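Local coordinates for ribosomal protein S2-related protein (Deinococcus radiodurans, PDB 2JH3) that binds a [4Fe-4S] cluster and probably acts as a sirohydrochlorin ferrochelatase-type enzyme, at residues R309-D313 with L351-R356; W49-P53 with W342-T347; V96-G100 with R111-P115; L84-L88 with R397-G401; A123-A127 with L164-F170. All coordinates share one frame; numbering follows the deposited sequence.

Contact 1 of 5, residues R309-D313 with L351-R356; sequences RHTLD and LPRGWR
The indole of Trp355 packs against the end of strand 305-310, one face taking CA of Arg309 in a CH-pi contact, 4.0 Å from that CA to the centroid of the six-membered ring. Backbone N of His310 and a bound water sit above the same face, nearer its rim, while NE1 at the edge bonds Pro352 O, almost in the ring plane. The imidazole of His310 is met differently: CG of Arg353 stands over the centre of one face, 4.2 Å from the ring centroid, and the edge is lined by the carbonyls of Leu351 and Pro352. There NE2 makes a weak, bent bond to Leu351 O (3.2 Å); elsewhere on the rim ND1 accepts the backbone N-H of Leu312, and the two bonds fix the ring's rotation. Leu351 O also receives Arg349 of the second subunit. Asp313 OD2 takes the N-H of Gly354 on its syn lone pair, 2.8 Å away and nearly straight at 166°. The same oxygen accepts a hydrogen bond from the water, which also donates to Trp355 O and accepts from His310 N. The other oxygen, OD1, has a salt bridge to Arg316. CD of Arg353 runs against CB and CD1 of Leu312, the latter 3.8 Å off, before its guanidinium reaches Glu338 of its own chain and Leu426 O of the second subunit. Gly354, at phi 106°, turns the chain where a side chain would jam against the preceding carbonyl. Strands 305-310 and 355-359 are antiparallel neighbours in the mixed sheet of the stabilising domain, their ends tied here by Asp313 and a water.

Contact 2 of 5, residues W49-P53 with W342-T347; sequences WQQEP and WRPIRT
OE1 of Glu52 accepts the backbone N-H of Arg346, 2.8 Å away, the donor lying above the carboxylate plane. CB of Arg346 packs against the same oxygen, whereas its guanidinium turns elsewhere, to Arg331 O, Thr334 and Leu371 O. The second carboxylate oxygen, OE2, is held by a salt bridge to Arg427 and by Gln57, so both ends of this buried group have partners. The backbone N of Glu52 itself donates to Pro344 O (2.9 Å), in the carbonyl plane and close to straight at 168°. CB and CG of Glu52 lie alongside that carbonyl oxygen. Gln51 is turned the other way: chi1 of 67° sets CG between its backbone N and carbonyl carbon, and the extended chain then carries the amide to the edge of the Trp342 indole. There NE1 of Trp342 gives its hydrogen to Gln51 OE1 (3.1 Å), approaching from above the carbonyl plane, with the oxygen near the plane of the ring and amide and ring planes 58° apart. Ser13 N also donates to this OE1. A leucine in place of Gln51 would probably leave both the indole N-H and the Ser13 amide without their shared acceptor. Nearer the backbone, CB of Gln51 touches CB of Pro344 at 3.9 Å. Ile345 and Thr347 approach the cluster-ligating Cys454 and Cys425 respectively, and Arg427 belongs to the cluster pocket; the chemistry therefore implies that Glu52, one oxygen on the Arg346 backbone and the other on Arg427, ties the chelatase-like domain to the parts of the chain bordering the [4Fe-4S] site.

Contact 3 of 5, residues V96-G100 with R111-P115; sequences VPTGG and RYTRP
Val96 and Tyr112 cross at about a right angle, CG2 of the valine resting at the edge of the phenol ring, 4.0 Å from CE2. The other methyl, CG1, swung opposite the backbone N (chi1 177°), lies beside Tyr112 O, 3.7 Å away. Arg114 runs obliquely to Thr98. Its CG and CD pass beside Val96 O, then a bend at chi3 (70°) brings NH1 to Thr98 OG1 at 3.0 Å, the hydroxyl lying in the guanidinium plane. NE of the same group pairs with Glu76. A serine at Arg114 would probably strip Thr98 of this donor and leave the Glu76 carboxylate without its cationic mate. From the other end Arg111, bent at chi3, brings NE to Gly99 O at 3.1 Å; the oxygen lies in the guanidinium plane, but NE comes from above the carbonyl plane, and NH2 goes on to Ala261 O. These two arginines thus hold successive residues of a type II turn, Pro97 to Gly100, closed by Gly100 N to Pro97 O. A water accepts from the N-H groups of both Gly99 and Arg114 and ties the turn to the backbone opposite. Gly100 presses in tightly, CA 3.0 Å from Tyr112 O, where any CB would strike that oxygen and Arg111 CG. The turn leads into strand 101-105, the edge strand paired antiparallel with 108-112. On its far side strand 108-112 adjoins 66-71, and Tyr112 leans on Leu84 and Pro85 of helix 78-88, its hydroxyl bonded to Thr80 O.

Contact 4 of 5, residues L84-L88 with R397-G401; sequences LPREL and RRQTG
Glu87 folds at chi2 (-66°), and Arg398 bends at chi3 (-51°), two turns that bring carboxylate and guanidinium together between their helices. Arg398 grips side-on: NE reaches Glu87 OE2 at 2.6 Å along an almost straight line (177°), and NH2 reaches OE1 at 3.0 Å. The groups are not coplanar, and OE2 is approached from above the carboxylate plane although it lies in the plane of the guanidinium. On the other side of the carboxylate Arg86 NH2 adds a weak bond to the same OE2, 3.4 Å away. The three residues form a salt-bridge network joining helix 78-88 of the N-terminal CbiX-type domain to helix 392-398 in the iron-sulfur domain. NH1 of Arg398 carries the network on to Glu452. The two positive groups share one acidic oxygen, so the carboxylate probably offsets the repulsion between neighbouring arginines. Arg86 itself points across toward Thr400. Its NH1 donates to Thr400 OG1 at 3.0 Å, the hydroxyl somewhat tilted from the guanidinium plane, and Tyr78 meets this OG1 in a weak bond. A water accepts from Arg86 NH2 and from the backbone N of Thr400, 3.1 Å from each nitrogen, binding the arginine a second time to the same residue.

Contact 5 of 5, residues A123-A127 with L164-F170; sequences ADAIA and LRERGQF
Leu164 reaches out from helix 155-167 toward helix 122-133. Its CB leads to CG, which rests 4.0 Å from CB of Ala123, and there the chain forks. One methyl, CD1, turns to CG2 of Ile126 at 3.7 Å; the other, CD2, lies close over Ala123 O and 4.0 Å from CB of Ala127. The branched tip is thus received by side chains from successive turns of the facing helix, two alanines and an isoleucine, consistent with close approach of the helices. Ile126 and Leu164 both also touch Leu145 of strand 144-149. Farther along, past Gly168 with its positive phi, the edge of the Phe170 ring presents CE1 to the same Ala127 methyl, 4.2 Å away. At the exposed margin Arg167 lays its guanidinium across CB of Ala123, one face toward the methyl, and turns its edge to Asp124. NH2 donates to OD1 over 2.6 Å at 167°, in the guanidinium plane but from above the carboxylate plane, while NH1 adds a weaker bond to that oxygen. The chemistry is that of an apolar helix-helix seam within the chelatase-like fold, with an ion pair at its exposed margin.

How the contacts relate
Contacts 2 and 4 both join the N-terminal CbiX-type domain to later parts of the chain, and their centres are about 17 Å apart. Contact 2 is the one at the [4Fe-4S] cluster: the Ile345 side chain is about 4 Å from it, against about 11 Å for Arg398 of contact 4 and about 14 Å for Leu351 of contact 1. Contact 1 touches contact 2 by packing, CD1 of Leu351 lying 3.6 Å from NH1 of Arg343. Contacts 3 and 4 meet through Tyr112, whose OH lies 3.3 Å from CB of Leu84. Contact 5 stands apart, its centre about 48 Å from that of contact 1, on the opposite side of the chain's centre.

Contact 1 of 5, residues R309-D313 with L351-R356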
# COMPACT_ATOMS: atom_id res chain seq x y z
N ARG A 309 10.97 -11.19 14.11
CA ARG A 309 11.44 -10.07 13.27
C ARG A 309 10.61 -10.11 12.00
O ARG A 309 9.88 -11.06 11.74
CB ARG A 309 12.94 -10.17 12.94
CG ARG A 309 13.29 -11.30 12.05
CD ARG A 309 14.73 -11.31 11.69
NE ARG A 309 15.70 -11.37 12.82
CZ ARG A 309 17.00 -11.18 12.66
NH1 ARG A 309 17.54 -10.92 11.48
NH2 ARG A 309 17.80 -11.29 13.67
N HIS A 310 10.76 -9.08 11.17
CA HIS A 310 10.05 -9.06 9.89
C HIS A 310 10.71 -10.11 8.99
O HIS A 310 11.92 -10.22 8.94
CB HIS A 310 10.15 -7.67 9.29
CG HIS A 310 9.17 -7.38 8.22
ND1 HIS A 310 9.20 -8.00 7.00
CD2 HIS A 310 8.21 -6.44 8.14
CE1 HIS A 310 8.26 -7.47 6.23
NE2 HIS A 310 7.65 -6.53 6.89
N THR A 311 9.92 -10.86 8.21
CA THR A 311 10.50 -11.75 7.25
C THR A 311 11.47 -11.11 6.23
O THR A 311 12.43 -11.77 5.81
CB THR A 311 9.41 -12.52 6.53
OG1 THR A 311 8.45 -11.61 6.06
CG2 THR A 311 8.71 -13.48 7.44
N LEU A 312 11.28 -9.86 5.84
CA LEU A 312 12.20 -9.16 4.97
C LEU A 312 13.59 -8.93 5.63
O LEU A 312 14.56 -8.66 4.94
CB LEU A 312 11.63 -7.78 4.50
CG LEU A 312 10.43 -7.80 3.49
CD1 LEU A 312 9.90 -6.38 3.31
CD2 LEU A 312 10.85 -8.39 2.21
N ASP A 313 13.62 -8.93 6.96
CA ASP A 313 14.83 -8.79 7.74
C ASP A 313 15.45 -10.15 8.11
O ASP A 313 16.36 -10.14 8.91
CB ASP A 313 14.49 -8.00 9.07
CG ASP A 313 14.30 -6.50 8.82
OD1 ASP A 313 14.86 -5.95 7.81
OD2 ASP A 313 13.57 -5.87 9.63
N LEU A 351 3.81 -3.93 7.57
CA LEU A 351 4.55 -4.06 8.81
C LEU A 351 5.88 -3.42 8.51
O LEU A 351 6.43 -3.65 7.48
CB LEU A 351 4.74 -5.52 9.20
CG LEU A 351 5.19 -5.90 10.59
CD1 LEU A 351 4.13 -5.53 11.49
CD2 LEU A 351 5.48 -7.38 10.63
N PRO A 352 6.38 -2.58 9.39
CA PRO A 352 7.69 -2.00 9.20
C PRO A 352 8.87 -2.96 9.51
O PRO A 352 8.73 -3.93 10.24
CB PRO A 352 7.64 -0.77 10.14
CG PRO A 352 6.83 -1.26 11.28
CD PRO A 352 5.75 -2.13 10.64
N ARG A 353 9.97 -2.70 8.82
CA ARG A 353 11.22 -3.35 9.01
C ARG A 353 12.00 -2.67 10.15
O ARG A 353 11.61 -1.65 10.67
CB ARG A 353 12.04 -3.37 7.72
CG ARG A 353 11.51 -4.29 6.68
CD ARG A 353 12.19 -4.07 5.33
NE ARG A 353 11.66 -2.90 4.65
CZ ARG A 353 11.99 -2.45 3.43
NH1 ARG A 353 12.92 -3.06 2.73
NH2 ARG A 353 11.32 -1.40 2.93
N GLY A 354 13.03 -3.35 10.59
CA GLY A 354 14.05 -2.74 11.44
C GLY A 354 14.09 -3.07 12.93
O GLY A 354 14.94 -2.56 13.66
N TRP A 355 13.28 -4.02 13.31
CA TRP A 355 13.07 -4.38 14.71
C TRP A 355 13.28 -5.86 14.97
O TRP A 355 13.25 -6.68 14.04
CB TRP A 355 11.67 -3.94 15.12
CG TRP A 355 10.59 -4.64 14.32
CD1 TRP A 355 10.04 -4.20 13.19
CD2 TRP A 355 9.96 -5.91 14.60
NE1 TRP A 355 9.15 -5.08 12.72
CE2 TRP A 355 9.10 -6.17 13.54
CE3 TRP A 355 10.07 -6.85 15.62
CZ2 TRP A 355 8.28 -7.32 13.49
CZ3 TRP A 355 9.27 -7.98 15.58
CH2 TRP A 355 8.42 -8.22 14.51
N ARG A 356 13.54 -6.23 16.22
CA ARG A 356 13.49 -7.66 16.65
C ARG A 356 12.94 -7.79 18.08
O ARG A 356 13.30 -7.00 18.95
CB ARG A 356 14.85 -8.37 16.54
CG ARG A 356 15.85 -8.11 17.60
CD ARG A 356 17.23 -8.54 17.29
NE ARG A 356 17.55 -9.87 17.82
CZ ARG A 356 17.98 -10.13 19.05
NH1 ARG A 356 18.25 -11.37 19.40
NH2 ARG A 356 18.20 -9.15 19.91
O HOH W 1 12.14 -6.72 11.70

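Contact 2 of 5, residues W49-P53 with W342-T347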
# COMPACT_ATOMS: atom_id res chain seq x y z
N TRP A 49 -13.10 0.30 19.22
CA TRP A 49 -14.15 0.47 18.26
C TRP A 49 -13.56 0.60 16.83
O TRP A 49 -14.02 -0.06 15.92
CB TRP A 49 -15.00 1.71 18.65
CG TRP A 49 -16.19 1.96 17.79
CD1 TRP A 49 -16.72 1.17 16.83
CD2 TRP A 49 -16.92 3.18 17.74
NE1 TRP A 49 -17.77 1.80 16.20
CE2 TRP A 49 -17.92 3.04 16.76
CE3 TRP A 49 -16.84 4.36 18.45
CZ2 TRP A 49 -18.86 4.04 16.48
CZ3 TRP A 49 -17.76 5.35 18.18
CH2 TRP A 49 -18.75 5.19 17.20
N GLN A 50 -12.54 1.45 16.67
CA GLN A 50 -12.07 1.89 15.36
C GLN A 50 -10.71 1.31 14.94
O GLN A 50 -10.10 1.77 13.96
CB GLN A 50 -12.02 3.41 15.34
CG GLN A 50 -13.36 3.99 15.45
CD GLN A 50 -14.18 3.67 14.25
OE1 GLN A 50 -13.74 3.88 13.12
NE2 GLN A 50 -15.37 3.12 14.47
N GLN A 51 -10.21 0.31 15.67
CA GLN A 51 -8.97 -0.38 15.28
C GLN A 51 -8.87 -1.74 15.89
O GLN A 51 -9.70 -2.10 16.73
CB GLN A 51 -7.72 0.46 15.62
CG GLN A 51 -7.46 0.65 17.13
CD GLN A 51 -6.34 1.62 17.38
OE1 GLN A 51 -6.43 2.80 17.11
NE2 GLN A 51 -5.27 1.11 17.92
N GLU A 52 -7.91 -2.54 15.42
CA GLU A 52 -7.67 -3.87 15.99
C GLU A 52 -6.84 -3.75 17.28
O GLU A 52 -5.94 -2.90 17.35
CB GLU A 52 -6.95 -4.76 15.00
CG GLU A 52 -7.76 -5.09 13.77
CD GLU A 52 -7.11 -6.23 12.98
OE1 GLU A 52 -5.83 -6.25 12.78
OE2 GLU A 52 -7.90 -7.14 12.62
N PRO A 53 -7.08 -4.63 18.28
CA PRO A 53 -8.12 -5.65 18.37
C PRO A 53 -9.47 -5.00 18.40
O PRO A 53 -9.64 -4.03 19.16
CB PRO A 53 -7.90 -6.31 19.75
CG PRO A 53 -6.61 -5.82 20.27
CD PRO A 53 -6.23 -4.59 19.48
N TRP A 342 -0.49 5.36 10.83
CA TRP A 342 -1.10 4.40 11.74
C TRP A 342 -1.54 3.19 10.98
O TRP A 342 -2.02 3.30 9.86
CB TRP A 342 -2.32 5.07 12.36
CG TRP A 342 -2.89 4.46 13.53
CD1 TRP A 342 -4.18 4.03 13.68
CD2 TRP A 342 -2.26 4.27 14.80
NE1 TRP A 342 -4.38 3.57 14.94
CE2 TRP A 342 -3.23 3.70 15.65
CE3 TRP A 342 -0.96 4.48 15.29
CZ2 TRP A 342 -2.94 3.34 16.97
CZ3 TRP A 342 -0.70 4.15 16.62
CH2 TRP A 342 -1.70 3.59 17.43
N ARG A 343 -1.46 2.03 11.64
CA ARG A 343 -1.97 0.78 11.10
C ARG A 343 -3.15 0.21 11.90
O ARG A 343 -2.95 -0.65 12.78
CB ARG A 343 -0.82 -0.22 11.19
CG ARG A 343 0.42 0.17 10.34
CD ARG A 343 1.59 -0.84 10.39
NE ARG A 343 1.17 -2.12 9.80
CZ ARG A 343 0.98 -3.28 10.43
NH1 ARG A 343 1.19 -3.39 11.72
NH2 ARG A 343 0.51 -4.34 9.72
N PRO A 344 -4.39 0.67 11.60
CA PRO A 344 -5.56 0.22 12.36
C PRO A 344 -5.92 -1.24 12.13
O PRO A 344 -6.44 -1.91 13.01
CB PRO A 344 -6.64 1.16 11.89
CG PRO A 344 -6.27 1.56 10.57
CD PRO A 344 -4.79 1.62 10.54
N ILE A 345 -5.56 -1.75 10.94
CA ILE A 345 -5.73 -3.12 10.60
C ILE A 345 -4.36 -3.77 10.47
O ILE A 345 -3.62 -3.49 9.53
CB ILE A 345 -6.53 -3.29 9.24
CG1 ILE A 345 -7.87 -2.56 9.24
CG2 ILE A 345 -6.73 -4.76 8.98
CD1 ILE A 345 -8.85 -2.90 10.35
N ARG A 346 -4.01 -4.63 11.44
CA ARG A 346 -2.62 -5.05 11.63
C ARG A 346 -2.22 -6.14 10.66
O ARG A 346 -1.06 -6.46 10.55
CB ARG A 346 -2.41 -5.45 13.11
CG ARG A 346 -2.12 -4.22 14.01
CD ARG A 346 -2.08 -4.47 15.50
NE ARG A 346 -1.31 -3.44 16.18
CZ ARG A 346 0.01 -3.36 16.25
NH1 ARG A 346 0.55 -2.33 16.88
NH2 ARG A 346 0.80 -4.37 15.86
N THR A 347 -3.18 -6.79 10.01
CA THR A 347 -2.89 -7.74 8.92
C THR A 347 -2.61 -7.09 7.52
O THR A 347 -2.44 -7.80 6.56
CB THR A 347 -4.01 -8.71 8.74
OG1 THR A 347 -5.29 -8.07 8.68
CG2 THR A 347 -4.00 -9.68 9.90
O HOH W 2 -4.11 -1.60 15.55

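Contact 3 of 5, residues V96-G100 with R111-P115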
# COMPACT_ATOMS: atom_id res chain seq x y z
N VAL A 96 -26.78 1.37 31.42
CA VAL A 96 -26.15 0.28 32.12
C VAL A 96 -26.11 0.64 33.63
O VAL A 96 -25.54 1.65 34.03
CB VAL A 96 -24.71 0.05 31.65
CG1 VAL A 96 -23.99 -1.07 32.44
CG2 VAL A 96 -24.68 -0.22 30.15
N PRO A 97 -26.67 -0.23 34.47
CA PRO A 97 -26.73 0.07 35.90
C PRO A 97 -25.44 -0.21 36.56
O PRO A 97 -24.62 -0.94 36.01
CB PRO A 97 -27.77 -0.91 36.38
CG PRO A 97 -27.63 -2.06 35.44
CD PRO A 97 -27.35 -1.49 34.14
N THR A 98 -25.23 0.37 37.73
CA THR A 98 -24.04 0.08 38.54
C THR A 98 -23.96 -1.42 38.67
O THR A 98 -24.96 -2.07 38.84
CB THR A 98 -24.15 0.75 39.95
OG1 THR A 98 -24.28 2.16 39.78
CG2 THR A 98 -22.96 0.46 40.84
N GLY A 99 -22.77 -2.00 38.52
CA GLY A 99 -22.66 -3.44 38.61
C GLY A 99 -22.77 -4.22 37.29
O GLY A 99 -22.52 -5.45 37.27
N GLY A 100 -23.21 -3.56 36.22
CA GLY A 100 -23.06 -4.08 34.86
C GLY A 100 -24.22 -4.88 34.32
O GLY A 100 -25.22 -5.04 34.96
N ARG A 111 -19.48 -9.72 31.93
CA ARG A 111 -20.07 -8.54 32.61
C ARG A 111 -19.51 -7.26 31.98
O ARG A 111 -18.30 -7.02 31.98
CB ARG A 111 -19.73 -8.60 34.10
CG ARG A 111 -20.44 -7.61 34.94
CD ARG A 111 -20.24 -7.96 36.45
NE ARG A 111 -19.75 -6.76 37.09
CZ ARG A 111 -18.51 -6.57 37.54
NH1 ARG A 111 -17.58 -7.52 37.49
NH2 ARG A 111 -18.24 -5.39 38.05
N TYR A 112 -20.41 -6.47 31.43
CA TYR A 112 -20.15 -5.18 30.81
C TYR A 112 -20.47 -4.08 31.80
O TYR A 112 -21.61 -3.95 32.28
CB TYR A 112 -20.98 -5.06 29.54
CG TYR A 112 -20.82 -3.77 28.75
CD1 TYR A 112 -19.67 -3.51 28.02
CD2 TYR A 112 -21.83 -2.81 28.72
CE1 TYR A 112 -19.54 -2.35 27.27
CE2 TYR A 112 -21.68 -1.63 27.96
CZ TYR A 112 -20.53 -1.42 27.24
OH TYR A 112 -20.33 -0.26 26.51
N THR A 113 -19.45 -3.31 32.19
CA THR A 113 -19.63 -2.29 33.23
C THR A 113 -20.04 -0.92 32.63
O THR A 113 -20.06 -0.70 31.41
CB THR A 113 -18.37 -2.07 34.09
OG1 THR A 113 -17.35 -1.34 33.36
CG2 THR A 113 -17.77 -3.39 34.56
N ARG A 114 -20.36 -0.01 33.55
CA ARG A 114 -20.51 1.39 33.25
C ARG A 114 -19.17 1.87 32.82
O ARG A 114 -18.12 1.26 33.12
CB ARG A 114 -21.03 2.12 34.50
CG ARG A 114 -22.43 1.72 34.80
CD ARG A 114 -22.99 2.50 36.02
NE ARG A 114 -23.21 3.92 35.71
CZ ARG A 114 -23.65 4.83 36.60
NH1 ARG A 114 -23.90 4.47 37.86
NH2 ARG A 114 -23.79 6.09 36.23
N PRO A 115 -19.17 2.94 32.05
CA PRO A 115 -17.93 3.53 31.62
C PRO A 115 -17.11 4.24 32.68
O PRO A 115 -17.66 4.75 33.69
CB PRO A 115 -18.37 4.49 30.54
CG PRO A 115 -19.81 4.59 30.63
CD PRO A 115 -20.35 3.63 31.51
O HOH W 3 -20.62 -0.77 36.58

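Contact 4 of 5, residues L84-L88 with R397-G401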
# COMPACT_ATOMS: atom_id res chain seq x y z
N LEU A 84 -21.24 0.05 21.63
CA LEU A 84 -20.29 -0.98 22.09
C LEU A 84 -20.99 -2.30 22.35
O LEU A 84 -20.51 -3.35 21.88
CB LEU A 84 -19.42 -0.52 23.30
CG LEU A 84 -18.72 0.87 23.18
CD1 LEU A 84 -17.83 1.22 24.37
CD2 LEU A 84 -17.98 1.13 21.88
N PRO A 85 -22.15 -2.28 23.05
CA PRO A 85 -22.92 -3.49 23.28
C PRO A 85 -23.37 -4.19 21.99
O PRO A 85 -23.25 -5.38 21.88
CB PRO A 85 -24.11 -3.00 24.12
CG PRO A 85 -23.64 -1.82 24.74
CD PRO A 85 -22.77 -1.14 23.75
N ARG A 86 -23.79 -3.43 21.00
CA ARG A 86 -24.17 -3.97 19.67
C ARG A 86 -23.00 -4.65 18.95
O ARG A 86 -23.17 -5.67 18.35
CB ARG A 86 -24.60 -2.80 18.84
CG ARG A 86 -25.29 -3.01 17.60
CD ARG A 86 -25.57 -1.58 17.07
NE ARG A 86 -24.36 -1.10 16.44
CZ ARG A 86 -24.05 0.13 16.03
NH1 ARG A 86 -24.83 1.19 16.22
NH2 ARG A 86 -22.85 0.24 15.40
N GLU A 87 -21.81 -4.04 18.96
CA GLU A 87 -20.68 -4.63 18.29
C GLU A 87 -20.13 -5.84 19.06
O GLU A 87 -19.77 -6.89 18.48
CB GLU A 87 -19.63 -3.57 18.10
CG GLU A 87 -20.09 -2.44 17.18
CD GLU A 87 -20.30 -2.94 15.73
OE1 GLU A 87 -19.32 -3.43 15.11
OE2 GLU A 87 -21.41 -2.83 15.20
N LEU A 88 -20.12 -5.72 20.38
CA LEU A 88 -19.74 -6.83 21.22
C LEU A 88 -20.73 -7.97 21.15
O LEU A 88 -20.39 -9.07 21.54
CB LEU A 88 -19.60 -6.40 22.67
CG LEU A 88 -18.32 -5.91 23.33
CD1 LEU A 88 -16.96 -6.31 22.74
CD2 LEU A 88 -18.34 -4.43 23.72
N ARG A 397 -26.10 -3.40 8.35
CA ARG A 397 -27.34 -3.16 9.10
C ARG A 397 -27.10 -2.77 10.56
O ARG A 397 -27.96 -2.07 11.12
CB ARG A 397 -28.20 -4.41 9.10
CG ARG A 397 -29.08 -4.56 7.92
CD ARG A 397 -29.93 -5.81 8.11
NE ARG A 397 -31.13 -5.68 8.94
CZ ARG A 397 -32.23 -4.99 8.61
NH1 ARG A 397 -32.25 -4.25 7.51
NH2 ARG A 397 -33.29 -4.98 9.41
N ARG A 398 -26.02 -3.21 11.21
CA ARG A 398 -25.77 -2.74 12.59
C ARG A 398 -25.46 -1.24 12.67
O ARG A 398 -25.67 -0.63 13.75
CB ARG A 398 -24.59 -3.43 13.26
CG ARG A 398 -24.76 -4.86 13.51
CD ARG A 398 -23.71 -5.40 14.53
NE ARG A 398 -22.34 -5.04 14.18
CZ ARG A 398 -21.55 -5.79 13.41
NH1 ARG A 398 -21.97 -6.93 12.93
NH2 ARG A 398 -20.35 -5.39 13.11
N GLN A 399 -24.95 -0.66 11.58
CA GLN A 399 -24.37 0.67 11.59
C GLN A 399 -25.45 1.76 11.60
O GLN A 399 -26.60 1.54 11.15
CB GLN A 399 -23.38 0.87 10.42
CG GLN A 399 -22.37 -0.31 10.14
CD GLN A 399 -21.58 -0.69 11.32
OE1 GLN A 399 -21.39 -1.87 11.59
NE2 GLN A 399 -21.10 0.30 12.09
N THR A 400 -25.05 2.92 12.17
CA THR A 400 -25.92 4.10 12.47
C THR A 400 -25.10 5.39 12.16
O THR A 400 -23.90 5.32 11.96
CB THR A 400 -26.48 4.12 13.96
OG1 THR A 400 -25.47 3.78 14.93
CG2 THR A 400 -27.58 3.17 14.16
N GLY A 401 -25.76 6.53 11.99
CA GLY A 401 -25.07 7.77 11.73
C GLY A 401 -24.75 7.91 10.27
O GLY A 401 -25.41 7.30 9.42
O HOH W 4 -22.22 2.64 13.46

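Contact 5 of 5, residues A123-A127 with L164-F170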
# COMPACT_ATOMS: atom_id res chain seq x y z
N ALA A 123 -13.59 11.80 40.14
CA ALA A 123 -13.32 13.06 40.93
C ALA A 123 -11.93 13.11 41.59
O ALA A 123 -11.23 14.16 41.56
CB ALA A 123 -14.40 13.23 41.95
N ASP A 124 -11.51 11.98 42.17
CA ASP A 124 -10.15 11.82 42.71
C ASP A 124 -9.07 11.92 41.69
O ASP A 124 -7.98 12.49 41.95
CB ASP A 124 -9.99 10.43 43.34
CG ASP A 124 -10.99 10.17 44.43
OD1 ASP A 124 -10.97 10.91 45.43
OD2 ASP A 124 -11.82 9.24 44.29
N ALA A 125 -9.31 11.28 40.53
CA ALA A 125 -8.35 11.34 39.43
C ALA A 125 -8.23 12.79 38.88
O ALA A 125 -7.16 13.25 38.57
CB ALA A 125 -8.75 10.34 38.30
N ILE A 126 -9.36 13.48 38.75
CA ILE A 126 -9.40 14.88 38.33
C ILE A 126 -8.62 15.78 39.33
O ILE A 126 -7.69 16.47 38.92
CB ILE A 126 -10.85 15.38 38.27
CG1 ILE A 126 -11.60 14.75 37.09
CG2 ILE A 126 -10.88 16.97 38.24
CD1 ILE A 126 -13.14 14.91 37.15
N ALA A 127 -8.98 15.72 40.62
CA ALA A 127 -8.20 16.39 41.70
C ALA A 127 -6.72 16.08 41.66
O ALA A 127 -5.85 16.98 41.80
CB ALA A 127 -8.80 16.13 43.07
N LEU A 164 -16.73 17.63 43.62
CA LEU A 164 -15.45 18.24 43.91
C LEU A 164 -15.66 19.58 44.63
O LEU A 164 -14.76 20.03 45.37
CB LEU A 164 -14.64 18.43 42.64
CG LEU A 164 -13.99 17.17 42.03
CD1 LEU A 164 -13.77 17.42 40.53
CD2 LEU A 164 -12.71 16.77 42.75
N ARG A 165 -16.82 20.21 44.40
CA ARG A 165 -17.20 21.42 45.14
C ARG A 165 -17.34 21.04 46.62
O ARG A 165 -16.67 21.62 47.49
CB ARG A 165 -18.51 22.00 44.60
CG ARG A 165 -18.36 22.68 43.28
CD ARG A 165 -19.70 23.12 42.74
NE ARG A 165 -19.55 23.49 41.35
CZ ARG A 165 -20.21 22.96 40.32
NH1 ARG A 165 -21.14 22.05 40.48
NH2 ARG A 165 -19.93 23.36 39.07
N GLU A 166 -18.09 19.99 46.89
CA GLU A 166 -18.28 19.56 48.28
C GLU A 166 -16.98 19.18 48.98
O GLU A 166 -16.70 19.66 50.09
CB GLU A 166 -19.32 18.47 48.34
CG GLU A 166 -20.34 18.61 47.22
CD GLU A 166 -21.76 18.57 47.69
OE1 GLU A 166 -22.09 19.46 48.50
OE2 GLU A 166 -22.53 17.69 47.20
N ARG A 167 -16.12 18.38 48.37
CA ARG A 167 -14.78 18.22 48.95
C ARG A 167 -14.10 19.57 49.36
O ARG A 167 -13.45 19.65 50.41
CB ARG A 167 -13.86 17.51 47.99
CG ARG A 167 -14.23 16.08 47.76
CD ARG A 167 -14.05 15.74 46.29
NE ARG A 167 -14.09 14.31 46.08
CZ ARG A 167 -13.02 13.54 45.93
NH1 ARG A 167 -11.76 14.03 45.92
NH2 ARG A 167 -13.23 12.25 45.77
N GLY A 168 -14.20 20.59 48.50
CA GLY A 168 -13.74 21.94 48.86
C GLY A 168 -12.25 22.18 48.82
O GLY A 168 -11.78 23.24 49.21
N GLN A 169 -11.48 21.27 48.30
CA GLN A 169 -10.05 21.52 48.25
C GLN A 169 -9.67 22.74 47.38
O GLN A 169 -8.53 23.29 47.49
CB GLN A 169 -9.33 20.28 47.72
CG GLN A 169 -7.85 20.20 48.13
CD GLN A 169 -7.10 19.00 47.49
OE1 GLN A 169 -7.45 18.52 46.40
NE2 GLN A 169 -6.05 18.53 48.19
N PHE A 170 -10.59 23.15 46.51
CA PHE A 170 -10.32 24.20 45.52
C PHE A 170 -11.24 25.36 45.78
O PHE A 170 -12.31 25.19 46.36
CB PHE A 170 -10.48 23.69 44.05
CG PHE A 170 -9.53 22.57 43.68
CD1 PHE A 170 -9.92 21.25 43.82
CD2 PHE A 170 -8.25 22.84 43.24
CE1 PHE A 170 -9.06 20.25 43.54
CE2 PHE A 170 -7.36 21.82 42.96
CZ PHE A 170 -7.78 20.51 43.13